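Local structure of cell division control protein 45 cdc45 putative (Entamoeba histolytica, 6CC2) at residues Val56-Leu64 with Ile512-Phe520; Ile106-Lys114 with Asp174-Val185. The protein is probably a component of the Cdc45-MCM-GINS helicase, which unwinds parental DNA ahead of the replication fork. All blocks are in the same frame, centred on the assembly; numbering follows the deposited sequence.

From the N terminus the chain begins the parallel sheet, and 56-64 leads from its edge strand 53-57 into helix 61-71. Further on, 106-114 leaves strand 102-106 of the same sheet and meets 174-185, which holds strand 177-178 and the first turn of helix 182-192. Contact 2 thereby closes a smaller loop within the N-terminal part, bringing helix 182-192 against the end of strand 102-106; strand 122-125 and the unmodelled residues 131-170 lie in it. Contact 1 closes only when the chain, after a long passage richer in helix than in strand, returns at 512-520. Contact 2 is nested inside that larger loop. Contact 1 joins the loop and helix start after strand 53-57 to the turn between strands 514-515 and 519-525 of the mixed sheet.

Contact 1. Residues Val56-Leu64 with Ile512-Phe520; sequences VPVNNYETL and ILQKSFDSF
The Y61 ring takes the edge of F517 on one face, with F517 CE1 poised over its centre, a T-shaped pair whose centroids lie 4.8 Å apart and whose planes stand at 82°. F517 in turn offers a face to the backbone of N60, whose CA sits 3.8 Å from the ring centroid in a CH-pi contact. In the plane of the F517 ring, at its edge, comes the carbonyl V58 O, 3.5 Å from F517 CE2. A flat phenylalanine suits this place because it can meet a ring, a CA-H and a carbonyl at once.

Beside the rings N60 works with both ends of its amide. With CG set between the backbone N and carbonyl carbon (chi1 57°), OD1 turns back to accept from T63 N at 2.8 Å and cap helix 61-71. ND2 is then held outward to give K515 O a straight bond of 2.9 Å, approaching from above that carbonyl's plane. The aliphatic part of K515 lies close by, with CD 3.3 Å from E62 OE2, while K515 NZ remains 4.3 Å from the same oxygen, beyond salt-bridge distance. S516 OG accepts from D518 N, an ST turn that shapes the loop carrying F517.

Chemically, the helix start and the turn are joined here through aromatic packing and one side-chain-to-backbone bond, with charge attraction probably only a modest addition.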
loop_
_atom_site.group_PDB
_atom_site.type_symbol
_atom_site.label_atom_id
_atom_site.label_comp_id
_atom_site.label_asym_id
_atom_site.label_seq_id
_atom_site.Cartn_x
_atom_site.Cartn_y
_atom_site.Cartn_z
ATOM N N VAL A 56 13.134 5.121 11.627
ATOM C CA VAL A 56 14.086 4.744 10.599
ATOM C C VAL A 56 13.306 4.198 9.414
ATOM O O VAL A 56 12.947 3.026 9.377
ATOM C CB VAL A 56 15.096 3.705 11.113
ATOM C CG1 VAL A 56 16.093 3.356 10.023
ATOM C CG2 VAL A 56 15.806 4.220 12.354
ATOM N N PRO A 57 13.029 5.022 8.420
ATOM C CA PRO A 57 12.331 4.505 7.218
ATOM C C PRO A 57 13.267 3.617 6.409
ATOM O O PRO A 57 14.327 4.058 5.977
ATOM C CB PRO A 57 11.935 5.770 6.453
ATOM C CG PRO A 57 11.988 6.880 7.465
ATOM C CD PRO A 57 13.141 6.496 8.383
ATOM N N VAL A 58 12.871 2.362 6.206
ATOM C CA VAL A 58 13.698 1.397 5.476
ATOM C C VAL A 58 12.959 0.942 4.231
ATOM O O VAL A 58 11.762 0.642 4.287
ATOM C CB VAL A 58 14.078 0.176 6.341
ATOM C CG1 VAL A 58 15.032 0.610 7.451
ATOM C CG2 VAL A 58 12.820 -0.515 6.911
ATOM N N ASN A 59 13.704 0.859 3.126
ATOM C CA ASN A 59 13.172 0.460 1.831
ATOM C C ASN A 59 13.525 -0.974 1.443
ATOM O O ASN A 59 12.938 -1.493 0.490
ATOM C CB ASN A 59 13.683 1.426 0.743
ATOM C CG ASN A 59 15.212 1.552 0.715
ATOM O OD1 ASN A 59 15.887 1.575 1.757
ATOM N ND2 ASN A 59 15.767 1.666 -0.491
ATOM N N ASN A 60 14.468 -1.607 2.142
ATOM C CA ASN A 60 14.871 -2.985 1.872
ATOM C C ASN A 60 15.660 -3.482 3.076
ATOM O O ASN A 60 15.965 -2.720 4.001
ATOM C CB ASN A 60 15.667 -3.084 0.571
ATOM C CG ASN A 60 16.889 -2.195 0.572
ATOM O OD1 ASN A 60 17.763 -2.305 1.460
ATOM N ND2 ASN A 60 16.990 -1.313 -0.436
ATOM N N TYR A 61 16.011 -4.774 3.057
ATOM C CA TYR A 61 16.692 -5.340 4.212
ATOM C C TYR A 61 18.162 -4.962 4.280
ATOM O O TYR A 61 18.761 -5.017 5.372
ATOM C CB TYR A 61 16.537 -6.859 4.240
ATOM C CG TYR A 61 15.156 -7.292 4.633
ATOM C CD1 TYR A 61 14.637 -6.969 5.873
ATOM C CD2 TYR A 61 14.365 -8.025 3.773
ATOM C CE1 TYR A 61 13.371 -7.350 6.245
ATOM C CE2 TYR A 61 13.090 -8.426 4.131
ATOM C CZ TYR A 61 12.595 -8.090 5.383
ATOM O OH TYR A 61 11.324 -8.445 5.750
ATOM N N GLU A 62 18.768 -4.582 3.154
ATOM C CA GLU A 62 20.138 -4.100 3.188
ATOM C C GLU A 62 20.233 -2.822 4.007
ATOM O O GLU A 62 21.161 -2.654 4.812
ATOM C CB GLU A 62 20.652 -3.864 1.767
ATOM C CG GLU A 62 20.545 -5.066 0.849
ATOM C CD GLU A 62 21.154 -4.798 -0.518
ATOM O OE1 GLU A 62 22.092 -3.975 -0.603
ATOM O OE2 GLU A 62 20.689 -5.407 -1.505
ATOM N N THR A 63 19.307 -1.887 3.777
ATOM C CA THR A 63 19.283 -0.644 4.540
ATOM C C THR A 63 19.022 -0.919 6.018
ATOM O O THR A 63 19.728 -0.393 6.902
ATOM C CB THR A 63 18.213 0.292 3.976
ATOM O OG1 THR A 63 18.580 0.662 2.645
ATOM C CG2 THR A 63 18.077 1.550 4.835
ATOM N N LEU A 64 18.016 -1.748 6.297
ATOM C CA LEU A 64 17.726 -2.131 7.672
ATOM C C LEU A 64 18.988 -2.648 8.354
ATOM O O LEU A 64 19.342 -2.201 9.450
ATOM C CB LEU A 64 16.606 -3.179 7.691
ATOM C CG LEU A 64 16.105 -3.561 9.092
ATOM C CD1 LEU A 64 14.648 -4.017 9.057
ATOM C CD2 LEU A 64 16.955 -4.647 9.714
ATOM N N ILE A 512 22.044 -3.854 -10.071
ATOM C CA ILE A 512 20.739 -3.598 -9.450
ATOM C C ILE A 512 20.811 -2.175 -8.900
ATOM O O ILE A 512 21.380 -1.939 -7.845
ATOM C CB ILE A 512 20.405 -4.618 -8.367
ATOM C CG1 ILE A 512 20.100 -5.989 -8.972
ATOM C CG2 ILE A 512 19.180 -4.164 -7.574
ATOM C CD1 ILE A 512 21.295 -6.696 -9.550
ATOM N N LEU A 513 20.281 -1.214 -9.663
ATOM C CA LEU A 513 20.377 0.192 -9.284
ATOM C C LEU A 513 19.564 0.496 -8.031
ATOM O O LEU A 513 19.952 1.360 -7.230
ATOM C CB LEU A 513 19.900 1.064 -10.445
ATOM C CG LEU A 513 20.814 1.214 -11.665
ATOM C CD1 LEU A 513 21.447 -0.095 -12.079
ATOM C CD2 LEU A 513 20.021 1.806 -12.830
ATOM N N GLN A 514 18.454 -0.203 -7.846
ATOM C CA GLN A 514 17.579 0.019 -6.709
ATOM C C GLN A 514 16.857 -1.290 -6.403
ATOM O O GLN A 514 16.578 -2.087 -7.293
ATOM C CB GLN A 514 16.526 1.103 -6.975
ATOM C CG GLN A 514 17.046 2.399 -7.552
ATOM C CD GLN A 514 15.920 3.364 -7.887
ATOM O OE1 GLN A 514 14.760 3.130 -7.534
ATOM N NE2 GLN A 514 16.256 4.453 -8.568
ATOM N N LYS A 515 16.550 -1.499 -5.134
ATOM C CA LYS A 515 15.672 -2.600 -4.785
ATOM C C LYS A 515 14.826 -2.171 -3.601
ATOM O O LYS A 515 15.264 -1.403 -2.742
ATOM C CB LYS A 515 16.453 -3.881 -4.466
ATOM C CG LYS A 515 17.162 -3.915 -3.140
ATOM C CD LYS A 515 17.730 -5.312 -2.854
ATOM C CE LYS A 515 16.621 -6.347 -2.658
ATOM N NZ LYS A 515 17.153 -7.693 -2.301
ATOM N N SER A 516 13.602 -2.649 -3.594
ATOM C CA SER A 516 12.698 -2.461 -2.476
ATOM C C SER A 516 12.335 -3.841 -1.939
ATOM O O SER A 516 12.916 -4.854 -2.327
ATOM C CB SER A 516 11.466 -1.676 -2.909
ATOM O OG SER A 516 10.620 -2.510 -3.657
ATOM N N PHE A 517 11.329 -3.890 -1.084
ATOM C CA PHE A 517 10.846 -5.185 -0.605
ATOM C C PHE A 517 10.058 -5.947 -1.687
ATOM O O PHE A 517 9.857 -7.153 -1.534
ATOM C CB PHE A 517 9.976 -4.995 0.631
ATOM C CG PHE A 517 10.729 -4.502 1.819
ATOM C CD1 PHE A 517 11.564 -5.356 2.553
ATOM C CD2 PHE A 517 10.622 -3.180 2.244
ATOM C CE1 PHE A 517 12.251 -4.913 3.634
ATOM C CE2 PHE A 517 11.323 -2.731 3.347
ATOM C CZ PHE A 517 12.141 -3.590 4.050
ATOM N N ASP A 518 9.579 -5.273 -2.750
ATOM C CA ASP A 518 8.823 -5.978 -3.783
ATOM C C ASP A 518 9.192 -5.590 -5.219
ATOM O O ASP A 518 8.421 -5.895 -6.153
ATOM C CB ASP A 518 7.305 -5.745 -3.596
ATOM C CG ASP A 518 6.939 -4.269 -3.574
ATOM O OD1 ASP A 518 7.743 -3.436 -4.047
ATOM O OD2 ASP A 518 5.856 -3.932 -3.069
ATOM N N SER A 519 10.337 -4.952 -5.436
ATOM C CA SER A 519 10.674 -4.504 -6.768
ATOM C C SER A 519 12.181 -4.352 -6.901
ATOM O O SER A 519 12.907 -4.220 -5.915
ATOM C CB SER A 519 9.981 -3.175 -7.091
ATOM O OG SER A 519 10.519 -2.129 -6.293
ATOM N N PHE A 520 12.623 -4.313 -8.147
ATOM C CA PHE A 520 14.027 -4.180 -8.502
ATOM C C PHE A 520 14.141 -3.285 -9.732
ATOM O O PHE A 520 13.256 -3.263 -10.583
ATOM C CB PHE A 520 14.678 -5.538 -8.849
ATOM C CG PHE A 520 14.420 -6.605 -7.847
ATOM C CD1 PHE A 520 13.234 -7.315 -7.866
ATOM C CD2 PHE A 520 15.371 -6.908 -6.867
ATOM C CE1 PHE A 520 12.986 -8.303 -6.929
ATOM C CE2 PHE A 520 15.130 -7.901 -5.940
ATOM C CZ PHE A 520 13.927 -8.596 -5.968
#

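Contact 2. Residues Ile106-Lys114 with Asp174-Val185; sequences IDSHRPFNK and DGEFYSESVGRV. With EDO (1,2-ethanediol), chain E.
I106 CG2 packs against V182 CB at 3.9 Å and V185 CB at 3.8 Å, where the first turn of helix 182-192 meets the end of strand 102-106; branched aliphatic residues fill this buried layer. Beyond it the segments pair as a short antiparallel ladder with a classic beta bulge. D107-S108-H109 probably occupies the place of the Asp-His-His motif of the RecJ-like DHH family, with serine in place of the middle histidine.

H109 and Y178 share one face of the ladder, their rings side by side and pointing the same way but set obliquely. On the other face R110 and F177 meet, with R110 CB 3.8 Å from the F177 ring centroid in a CH-pi contact. At the bulge R110 O accepts from two successive amides, E176 N and F177 N, while R110 N returns a bond to F177 O.

The polar groups are held tightly. D107 OD1 receives H109 ND1 at 2.7 Å on its syn lone pair, in the plane of the imidazole, and H109 N from above the carboxylate plane, making an Asx turn; the ring's rotation is thus fixed. Bent at chi2 (-74°), R110 slips its guanidinium between S179 CB on one face and F112 CZ on the other, and its NH2 reaches D107 O at 2.8 Å and H109 O at 3.0 Å.

Water 1 links R110 NH1, D107 O and E180 O, and water 2 bridges H109 NE2 to Y178 OH. Outermost, a bound 1,2-ethanediol, probably from the crystallisation liquor, donates from O2 to Y178 O at 2.8 Å.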
loop_
_atom_site.group_PDB
_atom_site.type_symbol
_atom_site.label_atom_id
_atom_site.label_comp_id
_atom_site.label_asym_id
_atom_site.label_seq_id
_atom_site.Cartn_x
_atom_site.Cartn_y
_atom_site.Cartn_z
ATOM N N ILE A 106 6.481 -6.200 14.605
ATOM C CA ILE A 106 5.051 -6.106 14.344
ATOM C C ILE A 106 4.912 -6.158 12.820
ATOM O O ILE A 106 5.142 -5.162 12.136
ATOM C CB ILE A 106 4.427 -4.836 14.906
ATOM C CG1 ILE A 106 4.678 -4.707 16.397
ATOM C CG2 ILE A 106 2.899 -4.833 14.656
ATOM C CD1 ILE A 106 4.185 -3.384 16.997
ATOM N N ASP A 107 4.544 -7.317 12.293
ATOM C CA ASP A 107 4.595 -7.556 10.841
ATOM C C ASP A 107 3.350 -8.338 10.448
ATOM O O ASP A 107 2.967 -9.297 11.125
ATOM C CB ASP A 107 5.873 -8.332 10.489
ATOM C CG ASP A 107 6.104 -8.468 9.011
ATOM O OD1 ASP A 107 5.220 -8.061 8.219
ATOM O OD2 ASP A 107 7.177 -8.994 8.615
ATOM N N SER A 108 2.720 -7.931 9.353
ATOM C CA SER A 108 1.512 -8.603 8.890
ATOM C C SER A 108 1.785 -9.822 8.008
ATOM O O SER A 108 0.852 -10.588 7.747
ATOM C CB SER A 108 0.623 -7.619 8.110
ATOM O OG SER A 108 1.257 -7.206 6.902
ATOM N N HIS A 109 3.025 -10.012 7.551
ATOM C CA HIS A 109 3.353 -11.192 6.752
ATOM C C HIS A 109 3.213 -12.468 7.570
ATOM O O HIS A 109 3.531 -12.494 8.759
ATOM C CB HIS A 109 4.793 -11.102 6.238
ATOM C CG HIS A 109 5.017 -10.010 5.242
ATOM N ND1 HIS A 109 5.316 -8.713 5.608
ATOM C CD2 HIS A 109 4.991 -10.025 3.885
ATOM C CE1 HIS A 109 5.460 -7.975 4.521
ATOM N NE2 HIS A 109 5.272 -8.748 3.462
ATOM N N ARG A 110 2.746 -13.535 6.922
ATOM C CA ARG A 110 2.688 -14.861 7.537
ATOM C C ARG A 110 3.088 -15.902 6.500
ATOM O O ARG A 110 2.920 -15.674 5.297
ATOM C CB ARG A 110 1.281 -15.202 8.059
ATOM C CG ARG A 110 0.772 -14.291 9.164
ATOM C CD ARG A 110 1.461 -14.581 10.493
ATOM N NE ARG A 110 0.765 -13.879 11.580
ATOM C CZ ARG A 110 0.880 -12.575 11.815
ATOM N NH1 ARG A 110 0.183 -12.018 12.789
ATOM N NH2 ARG A 110 1.676 -11.827 11.060
ATOM N N PRO A 111 3.603 -17.063 6.933
ATOM C CA PRO A 111 3.959 -17.421 8.316
ATOM C C PRO A 111 5.196 -16.686 8.823
ATOM O O PRO A 111 6.001 -16.199 8.043
ATOM C CB PRO A 111 4.229 -18.917 8.239
ATOM C CG PRO A 111 4.672 -19.141 6.832
ATOM C CD PRO A 111 3.825 -18.194 6.017
ATOM N N PHE A 112 5.342 -16.606 10.141
ATOM C CA PHE A 112 6.595 -16.142 10.719
ATOM C C PHE A 112 7.724 -17.122 10.404
ATOM O O PHE A 112 7.513 -18.335 10.281
ATOM C CB PHE A 112 6.451 -15.999 12.224
ATOM C CG PHE A 112 5.517 -14.910 12.660
ATOM C CD1 PHE A 112 5.623 -13.627 12.141
ATOM C CD2 PHE A 112 4.555 -15.163 13.621
ATOM C CE1 PHE A 112 4.769 -12.619 12.565
ATOM C CE2 PHE A 112 3.701 -14.159 14.048
ATOM C CZ PHE A 112 3.803 -12.899 13.522
ATOM N N ASN A 113 8.934 -16.590 10.272
ATOM C CA ASN A 113 10.109 -17.449 10.150
ATOM C C ASN A 113 10.263 -18.320 11.395
ATOM O O ASN A 113 10.182 -17.834 12.521
ATOM C CB ASN A 113 11.361 -16.597 9.935
ATOM C CG ASN A 113 12.639 -17.426 9.936
ATOM O OD1 ASN A 113 13.203 -17.710 10.982
ATOM N ND2 ASN A 113 13.096 -17.815 8.751
ATOM N N LYS A 114 10.501 -19.617 11.184
ATOM C CA LYS A 114 10.513 -20.560 12.300
ATOM C C LYS A 114 11.622 -20.245 13.291
ATOM O O LYS A 114 11.453 -20.433 14.505
ATOM C CB LYS A 114 10.625 -21.986 11.781
ATOM C CG LYS A 114 9.313 -22.527 11.213
ATOM C CD LYS A 114 9.511 -23.834 10.448
ATOM C CE LYS A 114 10.023 -24.949 11.347
ATOM N NZ LYS A 114 10.256 -26.206 10.581
ATOM N N ASP A 174 9.780 -16.441 4.287
ATOM C CA ASP A 174 8.779 -17.488 4.379
ATOM C C ASP A 174 7.373 -16.975 4.113
ATOM O O ASP A 174 6.420 -17.754 4.203
ATOM C CB ASP A 174 8.827 -18.141 5.766
ATOM C CG ASP A 174 10.095 -18.949 5.983
ATOM O OD1 ASP A 174 10.639 -19.487 4.995
ATOM O OD2 ASP A 174 10.547 -19.046 7.142
ATOM N N GLY A 175 7.224 -15.696 3.778
ATOM C CA GLY A 175 5.895 -15.117 3.677
ATOM C C GLY A 175 5.077 -15.757 2.567
ATOM O O GLY A 175 5.570 -16.006 1.463
ATOM N N GLU A 176 3.806 -16.040 2.883
ATOM C CA GLU A 176 2.868 -16.601 1.922
ATOM C C GLU A 176 1.539 -15.867 1.874
ATOM O O GLU A 176 0.795 -16.054 0.919
ATOM C CB GLU A 176 2.586 -18.092 2.216
ATOM C CG GLU A 176 3.806 -18.992 2.110
ATOM C CD GLU A 176 3.497 -20.443 2.451
ATOM O OE1 GLU A 176 2.305 -20.825 2.438
ATOM O OE2 GLU A 176 4.449 -21.201 2.737
ATOM N N PHE A 177 1.209 -15.054 2.863
ATOM C CA PHE A 177 -0.039 -14.305 2.854
ATOM C C PHE A 177 0.072 -13.214 3.911
ATOM O O PHE A 177 1.094 -13.092 4.590
ATOM C CB PHE A 177 -1.249 -15.216 3.107
ATOM C CG PHE A 177 -1.172 -15.995 4.380
ATOM C CD1 PHE A 177 -0.519 -17.201 4.419
ATOM C CD2 PHE A 177 -1.734 -15.492 5.548
ATOM C CE1 PHE A 177 -0.438 -17.916 5.588
ATOM C CE2 PHE A 177 -1.657 -16.234 6.716
ATOM C CZ PHE A 177 -1.005 -17.418 6.728
ATOM N N TYR A 178 -0.976 -12.393 4.014
ATOM C CA TYR A 178 -1.024 -11.269 4.927
ATOM C C TYR A 178 -2.136 -11.476 5.944
ATOM O O TYR A 178 -3.253 -11.892 5.592
ATOM C CB TYR A 178 -1.242 -9.928 4.206
ATOM C CG TYR A 178 -0.172 -9.623 3.191
ATOM C CD1 TYR A 178 -0.249 -10.144 1.893
ATOM C CD2 TYR A 178 0.907 -8.849 3.509
ATOM C CE1 TYR A 178 0.726 -9.888 0.977
ATOM C CE2 TYR A 178 1.890 -8.570 2.580
ATOM C CZ TYR A 178 1.792 -9.106 1.312
ATOM O OH TYR A 178 2.773 -8.835 0.377
ATOM N N SER A 179 -1.811 -11.201 7.206
ATOM C CA SER A 179 -2.758 -11.307 8.307
ATOM C C SER A 179 -3.059 -9.923 8.867
ATOM O O SER A 179 -3.072 -8.925 8.129
ATOM C CB SER A 179 -2.203 -12.254 9.367
ATOM O OG SER A 179 -3.205 -12.572 10.340
ATOM N N GLU A 180 -3.258 -9.842 10.181
ATOM C CA GLU A 180 -3.757 -8.621 10.805
ATOM C C GLU A 180 -2.907 -7.389 10.512
ATOM O O GLU A 180 -1.671 -7.419 10.548
ATOM C CB GLU A 180 -3.839 -8.839 12.319
ATOM C CG GLU A 180 -4.621 -7.799 13.067
ATOM C CD GLU A 180 -4.947 -8.258 14.470
ATOM O OE1 GLU A 180 -4.024 -8.753 15.151
ATOM O OE2 GLU A 180 -6.125 -8.146 14.875
ATOM N N SER A 181 -3.594 -6.275 10.270
ATOM C CA SER A 181 -2.943 -4.978 10.054
ATOM C C SER A 181 -1.990 -4.658 11.193
ATOM O O SER A 181 -2.286 -4.944 12.348
ATOM C CB SER A 181 -4.039 -3.902 9.954
ATOM O OG SER A 181 -3.677 -2.688 10.539
ATOM N N VAL A 182 -0.840 -4.068 10.858
ATOM C CA VAL A 182 0.125 -3.720 11.904
ATOM C C VAL A 182 -0.391 -2.557 12.753
ATOM O O VAL A 182 -0.105 -2.464 13.968
ATOM C CB VAL A 182 1.519 -3.430 11.327
ATOM C CG1 VAL A 182 2.115 -4.710 10.727
ATOM C CG2 VAL A 182 1.479 -2.307 10.252
ATOM N N GLY A 183 -1.140 -1.648 12.159
ATOM C CA GLY A 183 -1.815 -0.627 12.948
ATOM C C GLY A 183 -2.822 -1.197 13.919
ATOM O O GLY A 183 -2.986 -0.682 15.032
ATOM N N ARG A 184 -3.498 -2.277 13.529
ATOM C CA ARG A 184 -4.448 -2.924 14.417
ATOM C C ARG A 184 -3.748 -3.515 15.640
ATOM O O ARG A 184 -4.284 -3.475 16.755
ATOM C CB ARG A 184 -5.204 -4.010 13.645
ATOM C CG ARG A 184 -6.027 -4.909 14.478
ATOM C CD ARG A 184 -7.236 -4.198 15.089
ATOM N NE ARG A 184 -8.169 -5.170 15.656
ATOM C CZ ARG A 184 -9.190 -5.708 14.991
ATOM N NH1 ARG A 184 -9.436 -5.355 13.736
ATOM N NH2 ARG A 184 -9.973 -6.588 15.587
ATOM N N VAL A 185 -2.542 -4.062 15.452
ATOM C CA VAL A 185 -1.787 -4.594 16.580
ATOM C C VAL A 185 -1.410 -3.474 17.542
ATOM O O VAL A 185 -1.483 -3.640 18.765
ATOM C CB VAL A 185 -0.544 -5.354 16.089
ATOM C CG1 VAL A 185 0.331 -5.767 17.290
ATOM C CG2 VAL A 185 -0.935 -6.576 15.294
HETATM C C1 EDO E . -6.993 -13.659 6.332
HETATM O O1 EDO E . -5.719 -14.315 6.278
HETATM C C2 EDO E . -6.814 -12.210 6.779
HETATM O O2 EDO E . -5.968 -11.509 5.862
HETATM O O HOH W 1 -0.075 -9.041 12.118
HETATM O O HOH W 2 4.684 -7.243 1.161
HETATM O O HOH W 3 8.115 -20.776 8.544
HETATM O O HOH W 4 10.587 -20.972 8.633
#